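Local structure of putative uncharacterized protein (Streptococcus pyogenes serotype M1, 3VZH) at residues Leu187-Lys193 with Glu208-Thr214; Val59-Val64 with Gly199-Phe203; Tyr4-Tyr10 with Ile99-Trp105. The protein probably acts as a Cas5d endoribonuclease that processes precursor CRISPR RNA into crRNA for adaptive immunity against mobile genetic elements. One frame throughout, in Å; residues are numbered along the deposited sequence.

Overall arrangement
The three contacts show how one antiparallel sheet is assembled from a local hairpin (contact 1) and from segments far apart in sequence (contacts 2 and 3). Successive neighbours in it are strands 188-197, 200-213, 55-64, 95-105 and 9-15; contact 1 joins the first pair, contact 2 the next and contact 3 the last. Centre to centre, contacts 1 and 2, sharing strand 200-213, lie about 18 Å apart, contacts 1 and 3 about 23 Å, and contacts 2 and 3 about 14 Å; the last two touch, Thr60 and Glu61 pairing with Lys100. Along the chain, contact 2 crosses both others, while contact 3 closes before contact 1 opens. The late hairpin thus extends the RRM-like sheet of this Cas5 protein.

Contact 1 (Leu187-Lys193 with Glu208-Thr214); sequences LKSYFTK and ECDIVNT
Strand 188-193 and the short strand 211-213 run antiparallel, axes 4.7 Å apart at 161°, with Lys188 opposite Thr214, Tyr190 opposite Val212 and Thr192 opposite Asp210. Backbone bonds come in pairs: Ser189 N to Asn213 O (3.0 Å) with Asn213 N to Ser189 O (2.9 Å), and Phe191 N to Ile211 O (2.9 Å) with Ile211 N to Phe191 O (3.0 Å). These are the far arms of the beta hairpin 188-197/200-213, at the surface, where a classic beta bulge sets Asp210 and Ile211 both against Phe191; Glu208 and Asp210 are not extended, and Asp210 (phi/psi -68/-31) kinks the chain. Side-chain hydrogen bonds flank them: Asn213 ND2 to Ser189 OG (3.1 Å, Ser189 in p), Asp210 N to Thr192 OG1 (2.9 Å, Thr192 in t) and Lys193 N to Asp210 OD2 (3.1 Å). One water bridges Thr192 OG1, Asp210 OD2 and Lys193 O. Phe191 CB meets Ile211 CB (4.1 Å) on one face; on the other, Val212 CG1 lies 4.0 Å from the Tyr190 (m) ring centroid, a CH-pi contact.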
loop_
_atom_site.group_PDB
_atom_site.type_symbol
_atom_site.label_atom_id
_atom_site.label_comp_id
_atom_site.label_asym_id
_atom_site.label_seq_id
_atom_site.Cartn_x
_atom_site.Cartn_y
_atom_site.Cartn_z
ATOM N N LEU A 187 -16.905 -8.655 5.350
ATOM C CA LEU A 187 -18.318 -8.271 5.399
ATOM C C LEU A 187 -18.669 -7.437 4.125
ATOM O O LEU A 187 -19.782 -7.558 3.565
ATOM C CB LEU A 187 -18.590 -7.483 6.707
ATOM C CG LEU A 187 -19.970 -7.406 7.363
ATOM C CD1 LEU A 187 -20.673 -8.767 7.452
ATOM C CD2 LEU A 187 -19.831 -6.758 8.747
ATOM N N LYS A 188 -17.708 -6.610 3.688
ATOM C CA LYS A 188 -17.888 -5.698 2.561
ATOM C C LYS A 188 -16.641 -5.664 1.708
ATOM O O LYS A 188 -15.518 -5.880 2.214
ATOM C CB LYS A 188 -18.216 -4.247 3.040
ATOM C CG LYS A 188 -19.513 -4.089 3.866
ATOM C CD LYS A 188 -19.553 -2.824 4.717
ATOM C CE LYS A 188 -20.662 -2.874 5.780
ATOM N NZ LYS A 188 -21.897 -2.147 5.375
ATOM N N SER A 189 -16.826 -5.384 0.409
ATOM C CA SER A 189 -15.715 -4.969 -0.455
ATOM C C SER A 189 -15.993 -3.576 -1.001
ATOM O O SER A 189 -17.166 -3.171 -1.198
ATOM C CB SER A 189 -15.440 -5.938 -1.593
ATOM O OG SER A 189 -16.583 -5.980 -2.448
ATOM N N TYR A 190 -14.911 -2.828 -1.161
ATOM C CA TYR A 190 -14.992 -1.449 -1.574
ATOM C C TYR A 190 -14.216 -1.321 -2.867
ATOM O O TYR A 190 -13.067 -1.822 -2.988
ATOM C CB TYR A 190 -14.389 -0.490 -0.533
ATOM C CG TYR A 190 -15.156 -0.430 0.764
ATOM C CD1 TYR A 190 -16.046 0.618 1.024
ATOM C CD2 TYR A 190 -15.012 -1.445 1.732
ATOM C CE1 TYR A 190 -16.749 0.681 2.209
ATOM C CE2 TYR A 190 -15.723 -1.397 2.929
ATOM C CZ TYR A 190 -16.592 -0.347 3.160
ATOM O OH TYR A 190 -17.308 -0.302 4.336
ATOM N N PHE A 191 -14.845 -0.619 -3.817
ATOM C CA PHE A 191 -14.235 -0.335 -5.144
ATOM C C PHE A 191 -14.353 1.150 -5.381
ATOM O O PHE A 191 -15.348 1.761 -4.916
ATOM C CB PHE A 191 -14.948 -1.081 -6.277
ATOM C CG PHE A 191 -14.734 -2.558 -6.237
ATOM C CD1 PHE A 191 -13.828 -3.169 -7.121
ATOM C CD2 PHE A 191 -15.455 -3.352 -5.349
ATOM C CE1 PHE A 191 -13.629 -4.552 -7.095
ATOM C CE2 PHE A 191 -15.259 -4.725 -5.340
ATOM C CZ PHE A 191 -14.331 -5.321 -6.188
ATOM N N THR A 192 -13.414 1.721 -6.145
ATOM C CA THR A 192 -13.537 3.127 -6.444
ATOM C C THR A 192 -12.704 3.507 -7.654
ATOM O O THR A 192 -11.787 2.761 -7.979
ATOM C CB THR A 192 -13.252 4.030 -5.196
ATOM O OG1 THR A 192 -14.015 5.265 -5.316
ATOM C CG2 THR A 192 -11.686 4.313 -4.956
ATOM N N LYS A 193 -13.130 4.598 -8.314
ATOM C CA LYS A 193 -12.461 5.236 -9.461
ATOM C C LYS A 193 -11.121 5.689 -8.959
ATOM O O LYS A 193 -11.018 6.387 -7.950
ATOM C CB LYS A 193 -13.260 6.413 -10.111
ATOM C CG LYS A 193 -12.393 7.345 -11.050
ATOM C CD LYS A 193 -13.191 8.507 -11.638
ATOM C CE LYS A 193 -14.681 8.084 -11.491
ATOM N NZ LYS A 193 -15.716 8.580 -12.427
ATOM N N GLU A 208 -15.440 6.499 1.703
ATOM C CA GLU A 208 -15.616 7.475 0.636
ATOM C C GLU A 208 -15.617 6.816 -0.789
ATOM O O GLU A 208 -15.622 7.536 -1.828
ATOM C CB GLU A 208 -14.444 8.455 0.666
ATOM C CG GLU A 208 -14.514 9.417 1.848
ATOM C CD GLU A 208 -13.162 9.982 2.209
ATOM O OE1 GLU A 208 -12.159 9.819 1.448
ATOM O OE2 GLU A 208 -13.094 10.551 3.325
ATOM N N CYS A 209 -15.547 5.486 -0.823
ATOM C CA CYS A 209 -15.459 4.777 -2.117
ATOM C C CYS A 209 -16.789 4.859 -2.914
ATOM O O CYS A 209 -17.871 4.993 -2.327
ATOM C CB CYS A 209 -15.084 3.306 -1.919
ATOM S SG CYS A 209 -13.286 3.080 -1.557
ATOM N N ASP A 210 -16.672 4.695 -4.237
ATOM C CA ASP A 210 -17.783 4.789 -5.149
ATOM C C ASP A 210 -18.766 3.657 -4.968
ATOM O O ASP A 210 -19.931 3.843 -5.225
ATOM C CB ASP A 210 -17.277 4.781 -6.602
ATOM C CG ASP A 210 -16.554 6.094 -6.974
ATOM O OD1 ASP A 210 -16.731 7.106 -6.290
ATOM O OD2 ASP A 210 -15.780 6.079 -7.926
ATOM N N ILE A 211 -18.273 2.495 -4.561
ATOM C CA ILE A 211 -19.065 1.252 -4.661
ATOM C C ILE A 211 -18.734 0.444 -3.444
ATOM O O ILE A 211 -17.544 0.242 -3.124
ATOM C CB ILE A 211 -18.700 0.454 -5.969
ATOM C CG1 ILE A 211 -19.189 1.188 -7.210
ATOM C CG2 ILE A 211 -19.384 -0.959 -5.960
ATOM C CD1 ILE A 211 -18.500 0.704 -8.498
ATOM N N VAL A 212 -19.789 0.004 -2.737
ATOM C CA VAL A 212 -19.659 -0.933 -1.600
ATOM C C VAL A 212 -20.545 -2.149 -1.887
ATOM O O VAL A 212 -21.747 -2.002 -2.144
ATOM C CB VAL A 212 -20.155 -0.322 -0.261
ATOM C CG1 VAL A 212 -19.693 -1.168 0.942
ATOM C CG2 VAL A 212 -19.720 1.116 -0.130
ATOM N N ASN A 213 -19.971 -3.343 -1.836
ATOM C CA ASN A 213 -20.784 -4.570 -1.849
ATOM C C ASN A 213 -20.839 -5.205 -0.466
ATOM O O ASN A 213 -19.807 -5.300 0.214
ATOM C CB ASN A 213 -20.199 -5.550 -2.862
ATOM C CG ASN A 213 -19.863 -4.856 -4.177
ATOM O OD1 ASN A 213 -20.759 -4.341 -4.860
ATOM N ND2 ASN A 213 -18.581 -4.764 -4.499
ATOM N N THR A 214 -22.028 -5.619 -0.035
ATOM C CA THR A 214 -22.129 -6.512 1.124
ATOM C C THR A 214 -22.155 -7.976 0.702
ATOM O O THR A 214 -21.428 -8.808 1.284
ATOM C CB THR A 214 -23.380 -6.186 1.961
ATOM O OG1 THR A 214 -23.355 -4.794 2.285
ATOM C CG2 THR A 214 -23.478 -7.056 3.272
HETATM O O HOH W 1 -13.201 7.411 -6.616
#

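Contact 2 (Val59-Val64 with Gly199-Phe203)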
loop_
_atom_site.group_PDB
_atom_site.type_symbol
_atom_site.label_atom_id
_atom_site.label_comp_id
_atom_site.label_asym_id
_atom_site.label_seq_id
_atom_site.Cartn_x
_atom_site.Cartn_y
_atom_site.Cartn_z
ATOM N N VAL A 59 -2.482 3.832 4.764
ATOM C CA VAL A 59 -1.694 4.216 3.565
ATOM C C VAL A 59 -2.419 5.389 2.911
ATOM O O VAL A 59 -3.609 5.265 2.557
ATOM C CB VAL A 59 -1.525 3.059 2.533
ATOM C CG1 VAL A 59 -0.878 3.608 1.241
ATOM C CG2 VAL A 59 -0.584 1.960 3.141
ATOM N N THR A 60 -1.738 6.510 2.729
ATOM C CA THR A 60 -2.500 7.684 2.230
ATOM C C THR A 60 -2.186 8.040 0.778
ATOM O O THR A 60 -3.006 8.699 0.083
ATOM C CB THR A 60 -2.285 8.940 3.078
ATOM O OG1 THR A 60 -0.892 9.291 3.090
ATOM C CG2 THR A 60 -2.838 8.704 4.490
ATOM N N GLU A 61 -1.012 7.641 0.307
ATOM C CA GLU A 61 -0.551 8.082 -1.013
ATOM C C GLU A 61 0.476 7.100 -1.558
ATOM O O GLU A 61 1.271 6.506 -0.754
ATOM C CB GLU A 61 0.008 9.481 -0.963
ATOM C CG GLU A 61 0.025 10.126 -2.338
ATOM C CD GLU A 61 0.385 11.594 -2.223
ATOM O OE1 GLU A 61 1.548 11.907 -2.034
ATOM O OE2 GLU A 61 -0.526 12.436 -2.325
ATOM N N VAL A 62 0.453 6.857 -2.866
ATOM C CA VAL A 62 1.583 6.117 -3.522
ATOM C C VAL A 62 2.044 6.804 -4.777
ATOM O O VAL A 62 1.222 7.452 -5.461
ATOM C CB VAL A 62 1.194 4.644 -3.831
ATOM C CG1 VAL A 62 -0.032 4.512 -4.817
ATOM C CG2 VAL A 62 2.412 3.860 -4.404
ATOM N N LYS A 63 3.363 6.768 -5.041
ATOM C CA LYS A 63 3.915 7.315 -6.265
ATOM C C LYS A 63 4.428 6.156 -7.100
ATOM O O LYS A 63 5.259 5.324 -6.618
ATOM C CB LYS A 63 5.030 8.385 -6.084
ATOM C CG LYS A 63 4.588 9.526 -5.165
ATOM C CD LYS A 63 5.679 10.563 -4.947
ATOM C CE LYS A 63 6.035 11.273 -6.151
ATOM N NZ LYS A 63 6.561 12.617 -5.680
ATOM N N VAL A 64 3.874 6.031 -8.305
ATOM C CA VAL A 64 4.317 5.020 -9.299
ATOM C C VAL A 64 5.474 5.617 -10.086
ATOM O O VAL A 64 5.288 6.528 -10.915
ATOM C CB VAL A 64 3.071 4.662 -10.207
ATOM C CG1 VAL A 64 3.465 3.638 -11.273
ATOM C CG2 VAL A 64 1.912 4.162 -9.352
ATOM N N GLY A 199 1.715 10.424 -11.813
ATOM C CA GLY A 199 2.211 9.223 -11.131
ATOM C C GLY A 199 1.741 8.996 -9.690
ATOM O O GLY A 199 2.139 7.985 -9.076
ATOM N N VAL A 200 0.938 9.921 -9.151
ATOM C CA VAL A 200 0.564 9.949 -7.737
ATOM C C VAL A 200 -0.862 9.428 -7.589
ATOM O O VAL A 200 -1.802 9.944 -8.246
ATOM C CB VAL A 200 0.583 11.375 -7.134
ATOM C CG1 VAL A 200 0.355 11.227 -5.615
ATOM C CG2 VAL A 200 1.968 11.994 -7.375
ATOM N N ILE A 201 -1.067 8.484 -6.696
ATOM C CA ILE A 201 -2.437 8.025 -6.411
ATOM C C ILE A 201 -2.690 8.361 -4.943
ATOM O O ILE A 201 -1.978 7.829 -4.036
ATOM C CB ILE A 201 -2.669 6.508 -6.623
ATOM C CG1 ILE A 201 -2.469 6.156 -8.101
ATOM C CG2 ILE A 201 -4.131 6.153 -6.279
ATOM C CD1 ILE A 201 -2.388 4.701 -8.385
ATOM N N THR A 202 -3.678 9.233 -4.701
ATOM C CA THR A 202 -3.985 9.707 -3.311
ATOM C C THR A 202 -5.238 8.990 -2.901
ATOM O O THR A 202 -6.346 9.187 -3.518
ATOM C CB THR A 202 -4.169 11.234 -3.227
ATOM O OG1 THR A 202 -3.041 11.842 -3.795
ATOM C CG2 THR A 202 -4.278 11.789 -1.758
ATOM N N PHE A 203 -5.113 8.156 -1.910
ATOM C CA PHE A 203 -6.228 7.301 -1.619
ATOM C C PHE A 203 -7.417 7.936 -0.911
ATOM O O PHE A 203 -7.243 8.782 -0.051
ATOM C CB PHE A 203 -5.757 6.068 -0.840
ATOM C CG PHE A 203 -4.876 5.196 -1.675
ATOM C CD1 PHE A 203 -5.413 4.351 -2.651
ATOM C CD2 PHE A 203 -3.485 5.276 -1.510
ATOM C CE1 PHE A 203 -4.592 3.589 -3.453
ATOM C CE2 PHE A 203 -2.642 4.496 -2.303
ATOM C CZ PHE A 203 -3.204 3.638 -3.273
HETATM O O HOH W 2 -5.079 9.883 1.205
#
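A classic beta bulge interrupts strand 55-64 here: Thr60, with psi near -24°, and Glu61 both face Lys100 of strand 95-105. Toward Gly199-Phe203 the antiparallel pairing is regular from Glu61 to Lys63, with Val62 N to Ile201 O (2.9 Å) and Ile201 N to Val62 O (2.8 Å); Val64 N to Gly199 O (2.7 Å) follows. Beside the bulge one direct bond remains, Phe203 N to Thr60 O (3.0 Å), while a water bridges the carbonyls Thr60 O and Phe203 O. Gly199, just before the strand, has positive phi (85°), where a CB would clash with the preceding carbonyl. On one face Thr202 OG1 donates to Glu61 OE2 (3.0 Å), while Glu61 OE1 and Lys63 NZ find Tyr156. On the other, Val62 CG1 packs on Phe203 CE2 (3.6 Å). The pairing joins the late hairpin 188-197/200-213 to strand 55-64, and so to the main sheet. That apolar side meets helix 39-49, Leu42 touching Val62 and Phe203, while Ile201 and Val64 reach Met196 of strand 188-197.

Contact 3 (Tyr4-Tyr10 with Ile99-Trp105); sequences YRSRDFY and IKFHFVW
Ile99-Trp105 is a continuous strand, and Tyr4-Tyr10 runs antiparallel beside it (end-to-end directions 161° apart), with Phe9-Tyr10 in strand 9-15. Ile99 O receives a CA-H...O contact from Tyr10 CA (3.2 Å). Lys100, fully extended, passes the Tyr10 ring (CG to CE1 3.8 Å); its NZ makes a long salt bridge to Asp8 OD2 (3.9 Å), and a water also bridges the two. Phe101 forms the hydrogen-bonded pair with Phe9: Phe9 N to Phe101 O 2.8 Å, Phe101 N to Phe9 O 2.9 Å. Its p rotamer brings the ring under Phe9 CB, 3.8 Å from the ring centroid, a CH-pi contact. At His102, also p, the Arg5 guanidinium lies flat on the imidazole, centres 3.9 Å apart; Arg5 NH2 is salt-bridged to Asp8 OD1 (2.8 Å), which reaches His102 ND1 through water.

Phe103 shows the register shift: Phe101 faces Phe9, but Phe103 pairs with Ser6, so the first segment gains a residue at Arg7. Ser6 N binds Phe103 O (2.8 Å), while Phe103 N donates to the side-chain Ser6 OG (2.9 Å), and Ser6 CB sits 3.5 Å from the centroid of the Phe103 ring. Val104 CG1 touches Tyr4 O (3.6 Å). Trp105 ends the walk with an offset stack, its five-membered ring 4.4 Å from the Tyr4 ring centroid, and its N joins Tyr4 O by water. Phe9 meets helix 118-130 and Phe101 helix 39-49; adjacent strands 9-15 and 95-105 correspond to the central pair of the RRM-like fold, as in Cas5 relatives.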
loop_
_atom_site.group_PDB
_atom_site.type_symbol
_atom_site.label_atom_id
_atom_site.label_comp_id
_atom_site.label_asym_id
_atom_site.label_seq_id
_atom_site.Cartn_x
_atom_site.Cartn_y
_atom_site.Cartn_z
ATOM N N TYR A 4 -5.182 10.580 17.893
ATOM C CA TYR A 4 -3.739 10.495 17.709
ATOM C C TYR A 4 -3.455 10.027 16.240
ATOM O O TYR A 4 -4.172 9.189 15.697
ATOM C CB TYR A 4 -3.134 9.455 18.665
ATOM C CG TYR A 4 -1.760 9.060 18.270
ATOM C CD1 TYR A 4 -1.525 7.883 17.542
ATOM C CD2 TYR A 4 -0.674 9.925 18.492
ATOM C CE1 TYR A 4 -0.235 7.512 17.176
ATOM C CE2 TYR A 4 0.600 9.608 18.064
ATOM C CZ TYR A 4 0.816 8.417 17.396
ATOM O OH TYR A 4 2.088 8.045 17.021
ATOM N N ARG A 5 -2.479 10.659 15.594
ATOM C CA ARG A 5 -1.888 10.001 14.409
ATOM C C ARG A 5 -0.408 10.223 14.452
ATOM O O ARG A 5 0.084 11.312 14.867
ATOM C CB ARG A 5 -2.509 10.489 13.100
ATOM C CG ARG A 5 -2.415 11.990 12.961
ATOM C CD ARG A 5 -2.347 12.455 11.499
ATOM N NE ARG A 5 -1.014 12.149 10.989
ATOM C CZ ARG A 5 -0.649 12.126 9.709
ATOM N NH1 ARG A 5 -1.527 12.381 8.739
ATOM N NH2 ARG A 5 0.615 11.796 9.407
ATOM N N SER A 6 0.317 9.226 13.965
ATOM C CA SER A 6 1.804 9.295 13.887
ATOM C C SER A 6 2.272 10.321 12.886
ATOM O O SER A 6 1.488 10.810 12.045
ATOM C CB SER A 6 2.437 7.933 13.526
ATOM O OG SER A 6 2.281 7.654 12.142
ATOM N N ARG A 7 3.596 10.586 12.911
ATOM C CA ARG A 7 4.155 11.225 11.760
ATOM C C ARG A 7 3.911 10.435 10.448
ATOM O O ARG A 7 3.569 9.227 10.500
ATOM C CB ARG A 7 5.663 11.462 11.930
ATOM C CG ARG A 7 6.490 10.203 11.855
ATOM C CD ARG A 7 7.932 10.678 11.896
ATOM N NE ARG A 7 8.987 9.690 11.844
ATOM C CZ ARG A 7 9.576 9.223 10.711
ATOM N NH1 ARG A 7 9.124 9.527 9.476
ATOM N NH2 ARG A 7 10.634 8.407 10.818
ATOM N N ASP A 8 4.075 11.158 9.309
ATOM C CA ASP A 8 4.194 10.440 8.011
ATOM C C ASP A 8 5.471 9.629 7.954
ATOM O O ASP A 8 6.569 10.153 8.313
ATOM C CB ASP A 8 4.136 11.427 6.836
ATOM C CG ASP A 8 2.764 12.092 6.719
ATOM O OD1 ASP A 8 1.751 11.392 6.900
ATOM O OD2 ASP A 8 2.743 13.324 6.469
ATOM N N PHE A 9 5.355 8.402 7.425
ATOM C CA PHE A 9 6.518 7.588 7.087
ATOM C C PHE A 9 6.484 7.390 5.597
ATOM O O PHE A 9 5.401 7.453 4.969
ATOM C CB PHE A 9 6.377 6.174 7.748
ATOM C CG PHE A 9 6.488 6.248 9.239
ATOM C CD1 PHE A 9 7.761 6.251 9.810
ATOM C CD2 PHE A 9 5.336 6.286 10.060
ATOM C CE1 PHE A 9 7.911 6.331 11.174
ATOM C CE2 PHE A 9 5.470 6.361 11.437
ATOM C CZ PHE A 9 6.759 6.398 11.985
ATOM N N TYR A 10 7.694 7.167 5.042
ATOM C CA TYR A 10 7.872 7.047 3.572
ATOM C C TYR A 10 8.783 5.877 3.302
ATOM O O TYR A 10 9.841 5.712 3.983
ATOM C CB TYR A 10 8.617 8.338 3.109
ATOM C CG TYR A 10 7.849 9.608 3.448
ATOM C CD1 TYR A 10 6.898 10.109 2.530
ATOM C CD2 TYR A 10 8.036 10.261 4.624
ATOM C CE1 TYR A 10 6.200 11.230 2.805
ATOM C CE2 TYR A 10 7.324 11.432 4.903
ATOM C CZ TYR A 10 6.380 11.838 3.979
ATOM O OH TYR A 10 5.642 12.999 4.138
ATOM N N ILE A 99 5.648 4.832 -0.935
ATOM C CA ILE A 99 4.402 4.786 -0.195
ATOM C C ILE A 99 4.560 5.838 0.941
ATOM O O ILE A 99 5.560 5.819 1.667
ATOM C CB ILE A 99 4.189 3.386 0.451
ATOM C CG1 ILE A 99 4.299 2.281 -0.625
ATOM C CG2 ILE A 99 2.807 3.275 1.124
ATOM C CD1 ILE A 99 4.204 0.837 -0.074
ATOM N N LYS A 100 3.525 6.625 1.128
ATOM C CA LYS A 100 3.364 7.550 2.282
ATOM C C LYS A 100 2.284 6.951 3.175
ATOM O O LYS A 100 1.204 6.609 2.684
ATOM C CB LYS A 100 2.945 8.907 1.754
ATOM C CG LYS A 100 2.671 9.914 2.867
ATOM C CD LYS A 100 2.199 11.262 2.246
ATOM C CE LYS A 100 1.941 12.290 3.370
ATOM N NZ LYS A 100 1.319 13.548 2.799
ATOM N N PHE A 101 2.575 6.801 4.476
ATOM C CA PHE A 101 1.596 6.191 5.340
ATOM C C PHE A 101 1.789 6.709 6.770
ATOM O O PHE A 101 2.831 7.320 7.053
ATOM C CB PHE A 101 1.666 4.703 5.279
ATOM C CG PHE A 101 2.922 4.083 5.895
ATOM C CD1 PHE A 101 2.877 3.500 7.190
ATOM C CD2 PHE A 101 4.070 4.009 5.156
ATOM C CE1 PHE A 101 4.059 2.892 7.733
ATOM C CE2 PHE A 101 5.232 3.423 5.691
ATOM C CZ PHE A 101 5.206 2.840 6.947
ATOM N N HIS A 102 0.830 6.431 7.655
ATOM C CA HIS A 102 1.005 6.798 9.079
ATOM C C HIS A 102 0.229 5.808 9.828
ATOM O O HIS A 102 -0.330 4.901 9.205
ATOM C CB HIS A 102 0.541 8.239 9.309
ATOM C CG HIS A 102 -0.943 8.438 9.078
ATOM N ND1 HIS A 102 -1.446 8.848 7.899
ATOM C CD2 HIS A 102 -2.050 8.307 9.988
ATOM C CE1 HIS A 102 -2.815 8.954 8.004
ATOM N NE2 HIS A 102 -3.177 8.639 9.306
ATOM N N PHE A 103 0.242 5.914 11.135
ATOM C CA PHE A 103 -0.644 5.025 11.877
ATOM C C PHE A 103 -1.474 5.775 12.908
ATOM O O PHE A 103 -1.126 6.885 13.306
ATOM C CB PHE A 103 0.101 3.851 12.516
ATOM C CG PHE A 103 1.181 4.222 13.507
ATOM C CD1 PHE A 103 2.539 4.169 13.093
ATOM C CD2 PHE A 103 0.871 4.555 14.823
ATOM C CE1 PHE A 103 3.548 4.486 13.991
ATOM C CE2 PHE A 103 1.882 4.832 15.731
ATOM C CZ PHE A 103 3.220 4.807 15.306
ATOM N N VAL A 104 -2.569 5.149 13.304
ATOM C CA VAL A 104 -3.482 5.675 14.350
ATOM C C VAL A 104 -3.781 4.519 15.335
ATOM O O VAL A 104 -3.496 3.354 15.013
ATOM C CB VAL A 104 -4.839 6.145 13.705
ATOM C CG1 VAL A 104 -4.582 7.241 12.672
ATOM C CG2 VAL A 104 -5.588 4.956 13.136
ATOM N N TRP A 105 -4.328 4.806 16.528
ATOM C CA TRP A 105 -4.596 3.662 17.455
ATOM C C TRP A 105 -5.734 2.899 16.899
ATOM O O TRP A 105 -6.691 3.467 16.254
ATOM C CB TRP A 105 -4.867 4.175 18.925
ATOM C CG TRP A 105 -3.692 4.988 19.487
ATOM C CD1 TRP A 105 -3.737 6.260 20.112
ATOM C CD2 TRP A 105 -2.262 4.631 19.462
ATOM N NE1 TRP A 105 -2.476 6.671 20.457
ATOM C CE2 TRP A 105 -1.543 5.748 20.111
ATOM C CE3 TRP A 105 -1.525 3.528 18.992
ATOM C CZ2 TRP A 105 -0.148 5.741 20.255
ATOM C CZ3 TRP A 105 -0.161 3.489 19.213
ATOM C CH2 TRP A 105 0.537 4.634 19.736
HETATM O O HOH W 3 -5.597 7.337 16.992
HETATM O O HOH W 4 0.197 9.222 5.667
HETATM O O HOH W 5 1.082 14.914 5.291
#